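Sister chromatid cohesion protein (Chaetomium thermophilum, PDB 5T8V) probably loads the cohesin complex onto chromatin, this chain being the C-terminal, HEAT-repeat part of the loader Scc2. Local coordinates at residues Ser307-Gln315 and Asp420-Leu428. Numbering follows the deposited sequence.
Sequences SALIMRLVQ and DWPAAELLL
Segment 420-428, which leads into helix 423-440, crosses helix 305-315 almost perpendicularly, the axes of the two short segments meeting at 92° with a closest approach of 9.6 Å. Within the helical HEAT-repeat body of Scc2 this is a worked example of two helices crossing near a right angle with an alanine at the point of closest backbone approach: M311 and A423 bring their CA atoms within 5.5 Å. V314 lays CG1 against A423 CB (3.6 Å) and L426 CD2, while its other methyl, CG2, faces L427. The M311 side chain runs across that of W421 at about a right angle, and its SD approaches the six-membered ring obliquely, 4.9 Å from the centroid, a Met-aromatic contact. A bend at chi3 (73°) then turns CE onto W421 CB and A424 CB. Farther along W421, CZ3 rests on the aliphatic CG of R312 at 3.5 Å; the guanidinium of R312 reaches on to a salt bridge with D259. Beside P422, Q315 accepts the backbone N-H of A423, a polar group in this buried contact. With an alanine in place of Q315, the A423 N-H would probably lose its acceptor, and P422 CD and CG their amide neighbour. The bond spans 3.0 Å from A423 N to Q315 OE1, the donor tilted 28° from the carbonyl plane.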
# COMPACT_ATOMS: atom_id res chain seq x y z
N SER A 307 -3.15 -25.55 22.50
CA SER A 307 -3.23 -24.14 22.87
C SER A 307 -3.84 -23.98 24.26
O SER A 307 -3.28 -23.28 25.12
CB SER A 307 -4.05 -23.37 21.83
OG SER A 307 -3.44 -23.41 20.55
N ALA A 308 -4.98 -24.63 24.49
CA ALA A 308 -5.62 -24.56 25.80
C ALA A 308 -4.67 -25.01 26.90
O ALA A 308 -4.62 -24.40 27.98
CB ALA A 308 -6.89 -25.41 25.80
N LEU A 309 -3.91 -26.08 26.66
CA LEU A 309 -3.00 -26.57 27.69
C LEU A 309 -1.88 -25.58 27.94
O LEU A 309 -1.57 -25.27 29.09
CB LEU A 309 -2.43 -27.94 27.29
CG LEU A 309 -1.36 -28.47 28.26
CD1 LEU A 309 -1.95 -28.66 29.66
CD2 LEU A 309 -0.77 -29.76 27.75
N ILE A 310 -1.25 -25.08 26.87
CA ILE A 310 -0.20 -24.07 27.02
C ILE A 310 -0.69 -22.93 27.90
O ILE A 310 -0.07 -22.57 28.91
CB ILE A 310 0.26 -23.57 25.64
CG1 ILE A 310 1.00 -24.68 24.88
CG2 ILE A 310 1.11 -22.31 25.76
CD1 ILE A 310 2.37 -25.04 25.46
N MET A 311 -1.82 -22.34 27.52
CA MET A 311 -2.34 -21.21 28.28
C MET A 311 -2.60 -21.60 29.73
O MET A 311 -2.25 -20.87 30.66
CB MET A 311 -3.61 -20.67 27.62
CG MET A 311 -3.38 -20.24 26.18
SD MET A 311 -4.89 -19.74 25.35
CE MET A 311 -5.16 -18.18 26.16
N ARG A 312 -3.20 -22.78 29.95
CA ARG A 312 -3.43 -23.25 31.31
C ARG A 312 -2.13 -23.30 32.11
O ARG A 312 -2.08 -22.85 33.26
CB ARG A 312 -4.09 -24.63 31.29
CG ARG A 312 -5.58 -24.60 31.02
CD ARG A 312 -6.23 -25.91 31.43
NE ARG A 312 -6.09 -26.17 32.86
CZ ARG A 312 -6.55 -27.25 33.47
NH1 ARG A 312 -7.18 -28.19 32.78
NH2 ARG A 312 -6.37 -27.40 34.78
N LEU A 313 -1.07 -23.84 31.51
CA LEU A 313 0.23 -23.87 32.18
C LEU A 313 0.69 -22.46 32.51
O LEU A 313 1.30 -22.23 33.56
CB LEU A 313 1.26 -24.57 31.30
CG LEU A 313 1.02 -26.04 30.96
CD1 LEU A 313 2.21 -26.61 30.20
CD2 LEU A 313 0.74 -26.86 32.20
N VAL A 314 0.42 -21.50 31.62
CA VAL A 314 0.80 -20.12 31.92
C VAL A 314 0.00 -19.58 33.10
O VAL A 314 0.50 -18.73 33.85
CB VAL A 314 0.63 -19.23 30.67
CG1 VAL A 314 0.90 -17.77 31.01
CG2 VAL A 314 1.55 -19.70 29.56
N GLN A 315 -1.24 -20.04 33.29
CA GLN A 315 -2.07 -19.51 34.37
C GLN A 315 -1.92 -20.28 35.68
O GLN A 315 -2.42 -19.80 36.71
CB GLN A 315 -3.55 -19.49 33.98
CG GLN A 315 -3.81 -19.45 32.50
CD GLN A 315 -5.19 -18.94 32.15
OE1 GLN A 315 -5.35 -18.19 31.18
NE2 GLN A 315 -6.19 -19.35 32.91
N ASP A 420 -11.89 -16.29 30.68
CA ASP A 420 -11.45 -17.62 31.07
C ASP A 420 -9.99 -17.86 30.74
O ASP A 420 -9.40 -18.82 31.26
CB ASP A 420 -12.29 -18.69 30.37
CG ASP A 420 -13.71 -18.75 30.88
OD1 ASP A 420 -14.15 -17.78 31.54
OD2 ASP A 420 -14.38 -19.77 30.63
N TRP A 421 -9.39 -17.03 29.90
CA TRP A 421 -8.06 -17.30 29.33
C TRP A 421 -7.21 -16.03 29.39
O TRP A 421 -6.81 -15.49 28.36
CB TRP A 421 -8.20 -17.81 27.91
CG TRP A 421 -8.92 -19.12 27.83
CD1 TRP A 421 -10.22 -19.32 27.45
CD2 TRP A 421 -8.40 -20.41 28.15
NE1 TRP A 421 -10.53 -20.66 27.51
CE2 TRP A 421 -9.43 -21.35 27.94
CE3 TRP A 421 -7.15 -20.87 28.60
CZ2 TRP A 421 -9.25 -22.71 28.16
CZ3 TRP A 421 -6.98 -22.22 28.82
CH2 TRP A 421 -8.03 -23.13 28.60
N PRO A 422 -6.90 -15.55 30.59
CA PRO A 422 -6.08 -14.33 30.71
C PRO A 422 -4.65 -14.49 30.22
O PRO A 422 -3.95 -13.48 30.07
CB PRO A 422 -6.12 -14.02 32.21
CG PRO A 422 -6.47 -15.30 32.87
CD PRO A 422 -7.36 -16.02 31.91
N ALA A 423 -4.18 -15.71 29.96
CA ALA A 423 -2.83 -15.90 29.44
C ALA A 423 -2.71 -15.54 27.96
O ALA A 423 -1.59 -15.44 27.46
CB ALA A 423 -2.39 -17.35 29.65
N ALA A 424 -3.83 -15.37 27.26
CA ALA A 424 -3.76 -14.96 25.86
C ALA A 424 -3.08 -13.60 25.72
O ALA A 424 -2.20 -13.42 24.87
CB ALA A 424 -5.17 -14.90 25.26
N GLU A 425 -3.47 -12.63 26.55
CA GLU A 425 -2.87 -11.31 26.46
C GLU A 425 -1.40 -11.34 26.85
O GLU A 425 -0.62 -10.52 26.35
CB GLU A 425 -3.63 -10.32 27.35
CG GLU A 425 -3.07 -8.89 27.33
CD GLU A 425 -1.90 -8.69 28.27
OE1 GLU A 425 -1.73 -9.51 29.20
OE2 GLU A 425 -1.14 -7.72 28.08
N LEU A 426 -1.00 -12.27 27.72
CA LEU A 426 0.40 -12.33 28.14
C LEU A 426 1.26 -12.95 27.05
O LEU A 426 2.32 -12.41 26.69
CB LEU A 426 0.51 -13.12 29.44
CG LEU A 426 1.92 -13.33 30.00
CD1 LEU A 426 2.67 -12.02 30.13
CD2 LEU A 426 1.84 -14.03 31.34
N LEU A 427 0.83 -14.08 26.49
CA LEU A 427 1.55 -14.70 25.39
C LEU A 427 1.63 -13.75 24.20
O LEU A 427 2.70 -13.55 23.61
CB LEU A 427 0.86 -16.00 24.99
CG LEU A 427 0.95 -17.12 26.03
CD1 LEU A 427 -0.12 -18.16 25.80
CD2 LEU A 427 2.33 -17.76 25.99
N LEU A 428 0.50 -13.14 23.84
CA LEU A 428 0.49 -12.18 22.74
C LEU A 428 1.33 -10.96 23.05
O LEU A 428 1.95 -10.38 22.15
CB LEU A 428 -0.95 -11.76 22.42
CG LEU A 428 -1.83 -12.82 21.78
CD1 LEU A 428 -3.30 -12.41 21.84
CD2 LEU A 428 -1.41 -13.07 20.34